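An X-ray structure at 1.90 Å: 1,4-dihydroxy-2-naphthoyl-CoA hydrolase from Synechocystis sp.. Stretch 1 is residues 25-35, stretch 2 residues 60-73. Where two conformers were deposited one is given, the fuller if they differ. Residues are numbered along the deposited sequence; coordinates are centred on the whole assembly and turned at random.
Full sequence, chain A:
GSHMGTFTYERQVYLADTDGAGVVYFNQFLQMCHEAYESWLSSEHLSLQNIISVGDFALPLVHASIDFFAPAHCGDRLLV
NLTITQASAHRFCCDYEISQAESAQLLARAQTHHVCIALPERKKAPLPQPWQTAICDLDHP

Stretch 1 (25-35) YFNQFLQMCHE
Stretch 2 (60-73) PLVHASIDFFAPAH

The contact centres on Phe 29, whose CA-to-CB bond points toward stretch 2, which covers 78 Å² of the residue. With chi1 at -75° (m) and chi2 at -68°, its CB lies 3.7 Å from Ile 66 CD1 and its CD2 3.5 Å from Phe 68 CE1. The Phe 29 and Phe 68 rings pair obliquely, centroids 5.8 Å apart and planes at 49°. Phe 68 (chi1 m, chi2 -85°) also brings CZ within 3.6 Å of Phe 26 CB.

Around this centre, Leu 30 (chi1 -96°, chi2 t) sets CG 3.8 Å from CG2 of Ile 66 (t, t), while Ala 72 CB meets the edge of the Phe 29 ring, 4.0 Å from CZ.

The backbone arrangement fits this pattern. Stretch 1 is helical from at least Gln 28 to Glu 35, after Tyr 25 in an extended conformation (-66/140), with phi/psi near -62/-40 from Phe 29 onward and i to i+4 bonds such as Cys 33 N to Phe 29 O (3.1 Å); residues 61-68 form a strand. Their axes approach to 9.4 Å with 123° between their N-to-C directions, pairing Leu 30 with Ile 66 (CA-CA 7.2 Å) and Phe 26 with Phe 68 (7.9 Å). Alternation along the strand turns Ala 64, Ile 66 and Phe 68 toward the helix.

At the polar edge, His 34 (chi1 t) has CD2 4.1 Å from Leu 61 CD1. No hydrogen bond crosses. Away from the contact, Gln 31 NE2 donates to Glu 35 OE2 (3.0 Å, 158°).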

# COMPACT_ATOMS: atom_id res chain seq x y z
N TYR A 25 6.83 1.03 8.76
CA TYR A 25 6.58 2.37 8.22
C TYR A 25 5.40 3.02 8.94
O TYR A 25 4.40 2.36 9.23
CB TYR A 25 6.28 2.23 6.72
CG TYR A 25 6.09 3.50 5.94
CD1 TYR A 25 7.15 4.37 5.71
CD2 TYR A 25 4.85 3.82 5.38
CE1 TYR A 25 6.98 5.53 4.96
CE2 TYR A 25 4.67 4.97 4.64
CZ TYR A 25 5.73 5.83 4.43
OH TYR A 25 5.56 6.99 3.68
N PHE A 26 5.51 4.32 9.21
CA PHE A 26 4.59 5.00 10.12
C PHE A 26 3.14 4.75 9.71
O PHE A 26 2.29 4.48 10.54
CB PHE A 26 4.90 6.50 10.19
CG PHE A 26 4.35 7.29 9.05
CD1 PHE A 26 4.99 7.31 7.82
CD2 PHE A 26 3.18 8.03 9.20
CE1 PHE A 26 4.47 8.03 6.76
CE2 PHE A 26 2.66 8.75 8.15
CZ PHE A 26 3.31 8.75 6.93
N ASN A 27 2.89 4.82 8.41
CA ASN A 27 1.54 4.80 7.86
C ASN A 27 0.91 3.43 7.98
O ASN A 27 -0.31 3.28 7.99
CB ASN A 27 1.60 5.16 6.37
CG ASN A 27 0.39 5.92 5.90
OD1 ASN A 27 -0.35 6.50 6.70
ND2 ASN A 27 0.17 5.93 4.60
N GLN A 28 1.76 2.40 8.04
CA GLN A 28 1.27 1.04 8.22
C GLN A 28 0.66 0.79 9.61
O GLN A 28 -0.28 0.01 9.72
CB GLN A 28 2.37 0.01 7.90
CG GLN A 28 2.77 -0.03 6.43
CD GLN A 28 1.61 -0.37 5.53
OE1 GLN A 28 1.23 0.43 4.69
NE2 GLN A 28 1.02 -1.54 5.71
N PHE A 29 1.15 1.46 10.64
CA PHE A 29 0.49 1.41 11.94
C PHE A 29 -0.95 1.93 11.85
O PHE A 29 -1.86 1.36 12.46
CB PHE A 29 1.27 2.20 13.00
CG PHE A 29 2.53 1.52 13.49
CD1 PHE A 29 2.47 0.36 14.24
CD2 PHE A 29 3.78 2.08 13.25
CE1 PHE A 29 3.62 -0.25 14.72
CE2 PHE A 29 4.93 1.48 13.73
CZ PHE A 29 4.85 0.32 14.47
N LEU A 30 -1.15 3.03 11.12
CA LEU A 30 -2.49 3.57 10.92
C LEU A 30 -3.37 2.61 10.13
O LEU A 30 -4.56 2.50 10.42
CB LEU A 30 -2.46 4.91 10.18
CG LEU A 30 -2.50 6.16 11.05
CD1 LEU A 30 -2.46 7.41 10.17
CD2 LEU A 30 -3.72 6.17 11.98
N GLN A 31 -2.78 1.92 9.14
CA GLN A 31 -3.49 0.87 8.40
C GLN A 31 -3.97 -0.22 9.38
O GLN A 31 -5.11 -0.68 9.29
CB GLN A 31 -2.60 0.30 7.29
CG GLN A 31 -3.16 -0.88 6.51
CD GLN A 31 -4.57 -0.64 6.03
OE1 GLN A 31 -4.94 0.49 5.68
NE2 GLN A 31 -5.38 -1.70 6.02
N MET A 32 -3.11 -0.61 10.31
CA MET A 32 -3.45 -1.67 11.26
C MET A 32 -4.60 -1.23 12.17
O MET A 32 -5.43 -2.04 12.56
CB MET A 32 -2.24 -2.03 12.12
CG MET A 32 -1.09 -2.68 11.37
SD MET A 32 0.37 -2.81 12.42
CE MET A 32 1.60 -3.26 11.20
N CYS A 33 -4.63 0.06 12.48
CA CYS A 33 -5.76 0.64 13.23
C CYS A 33 -7.07 0.50 12.48
O CYS A 33 -8.07 0.04 13.03
CB CYS A 33 -5.49 2.11 13.55
SG CYS A 33 -4.22 2.35 14.80
N HIS A 34 -7.08 0.87 11.20
CA HIS A 34 -8.30 0.75 10.41
C HIS A 34 -8.73 -0.71 10.29
O HIS A 34 -9.91 -1.02 10.36
CB HIS A 34 -8.12 1.41 9.03
CG HIS A 34 -9.42 1.76 8.36
ND1 HIS A 34 -10.20 0.82 7.72
CD2 HIS A 34 -10.08 2.93 8.25
CE1 HIS A 34 -11.29 1.40 7.24
NE2 HIS A 34 -11.24 2.68 7.54
N GLU A 35 -7.76 -1.62 10.16
CA GLU A 35 -8.05 -3.06 10.16
C GLU A 35 -8.73 -3.51 11.46
O GLU A 35 -9.66 -4.32 11.43
CB GLU A 35 -6.78 -3.87 9.95
CG GLU A 35 -6.15 -3.68 8.58
CD GLU A 35 -4.79 -4.35 8.46
OE1 GLU A 35 -4.45 -5.21 9.30
OE2 GLU A 35 -4.05 -4.00 7.51
N PRO A 60 -17.29 8.28 5.85
CA PRO A 60 -15.91 8.72 5.72
C PRO A 60 -15.24 8.92 7.07
O PRO A 60 -15.88 9.32 8.05
CB PRO A 60 -16.03 10.06 5.01
CG PRO A 60 -17.41 10.53 5.32
CD PRO A 60 -18.26 9.30 5.43
N LEU A 61 -13.95 8.63 7.09
CA LEU A 61 -13.09 9.00 8.17
C LEU A 61 -12.79 10.49 7.96
O LEU A 61 -12.41 10.90 6.87
CB LEU A 61 -11.86 8.09 8.12
CG LEU A 61 -10.80 8.19 9.21
CD1 LEU A 61 -10.06 6.87 9.36
CD2 LEU A 61 -9.83 9.30 8.85
N VAL A 62 -13.02 11.30 8.99
CA VAL A 62 -12.83 12.75 8.87
C VAL A 62 -11.62 13.29 9.65
O VAL A 62 -11.22 14.45 9.47
CB VAL A 62 -14.08 13.54 9.31
CG1 VAL A 62 -15.26 13.19 8.41
CG2 VAL A 62 -14.40 13.29 10.78
N HIS A 63 -11.05 12.46 10.50
CA HIS A 63 -9.86 12.83 11.25
C HIS A 63 -9.10 11.56 11.62
O HIS A 63 -9.69 10.53 11.94
CB HIS A 63 -10.24 13.61 12.52
CG HIS A 63 -9.12 13.79 13.50
ND1 HIS A 63 -8.18 14.79 13.37
CD2 HIS A 63 -8.79 13.11 14.62
CE1 HIS A 63 -7.30 14.71 14.36
NE2 HIS A 63 -7.66 13.70 15.14
N ALA A 64 -7.78 11.65 11.57
CA ALA A 64 -6.91 10.61 12.09
C ALA A 64 -5.72 11.25 12.77
O ALA A 64 -5.25 12.33 12.36
CB ALA A 64 -6.44 9.70 10.96
N SER A 65 -5.25 10.61 13.84
CA SER A 65 -3.98 11.00 14.43
C SER A 65 -3.30 9.79 15.03
O SER A 65 -3.95 8.80 15.38
CB SER A 65 -4.18 12.07 15.50
OG SER A 65 -4.80 11.52 16.65
N ILE A 66 -1.98 9.88 15.13
CA ILE A 66 -1.18 8.79 15.68
C ILE A 66 0.13 9.32 16.23
O ILE A 66 0.75 10.19 15.62
CB ILE A 66 -0.97 7.67 14.64
CG1 ILE A 66 -0.14 6.51 15.21
CG2 ILE A 66 -0.29 8.20 13.37
CD1 ILE A 66 -0.42 5.20 14.48
N ASP A 67 0.53 8.84 17.41
CA ASP A 67 1.85 9.13 17.98
C ASP A 67 2.66 7.85 18.12
O ASP A 67 2.13 6.81 18.52
CB ASP A 67 1.71 9.78 19.35
CG ASP A 67 0.88 11.05 19.32
OD1 ASP A 67 1.27 12.03 18.64
OD2 ASP A 67 -0.16 11.07 19.97
N PHE A 68 3.95 7.93 17.80
CA PHE A 68 4.82 6.76 17.79
C PHE A 68 5.80 6.84 18.95
O PHE A 68 6.45 7.87 19.15
CB PHE A 68 5.55 6.65 16.45
CG PHE A 68 4.63 6.65 15.27
CD1 PHE A 68 4.04 5.47 14.84
CD2 PHE A 68 4.31 7.83 14.61
CE1 PHE A 68 3.16 5.48 13.76
CE2 PHE A 68 3.43 7.84 13.54
CZ PHE A 68 2.87 6.67 13.11
N PHE A 69 5.89 5.75 19.71
CA PHE A 69 6.71 5.70 20.90
C PHE A 69 7.92 4.79 20.68
O PHE A 69 9.01 5.05 21.21
CB PHE A 69 5.88 5.22 22.09
CG PHE A 69 4.65 6.04 22.35
CD1 PHE A 69 4.75 7.41 22.51
CD2 PHE A 69 3.40 5.46 22.42
CE1 PHE A 69 3.63 8.18 22.73
CE2 PHE A 69 2.27 6.23 22.64
CZ PHE A 69 2.39 7.59 22.79
N ALA A 70 7.74 3.72 19.92
CA ALA A 70 8.80 2.73 19.73
C ALA A 70 8.53 1.93 18.47
O ALA A 70 7.37 1.75 18.09
CB ALA A 70 8.87 1.82 20.94
N PRO A 71 9.59 1.44 17.81
CA PRO A 71 9.44 0.77 16.51
C PRO A 71 9.04 -0.68 16.63
O PRO A 71 9.17 -1.28 17.71
CB PRO A 71 10.84 0.90 15.89
CG PRO A 71 11.76 0.90 17.08
CD PRO A 71 11.01 1.61 18.18
N ALA A 72 8.54 -1.25 15.54
CA ALA A 72 8.38 -2.69 15.41
C ALA A 72 9.11 -3.19 14.17
O ALA A 72 9.51 -2.41 13.32
CB ALA A 72 6.90 -3.05 15.35
N HIS A 73 9.29 -4.50 14.10
CA HIS A 73 10.06 -5.12 13.03
C HIS A 73 9.27 -6.26 12.40
O HIS A 73 8.29 -6.75 12.97
CB HIS A 73 11.40 -5.66 13.57
CG HIS A 73 12.24 -4.62 14.24
ND1 HIS A 73 12.08 -4.28 15.56
CD2 HIS A 73 13.26 -3.86 13.77
CE1 HIS A 73 12.95 -3.34 15.88
NE2 HIS A 73 13.67 -3.07 14.81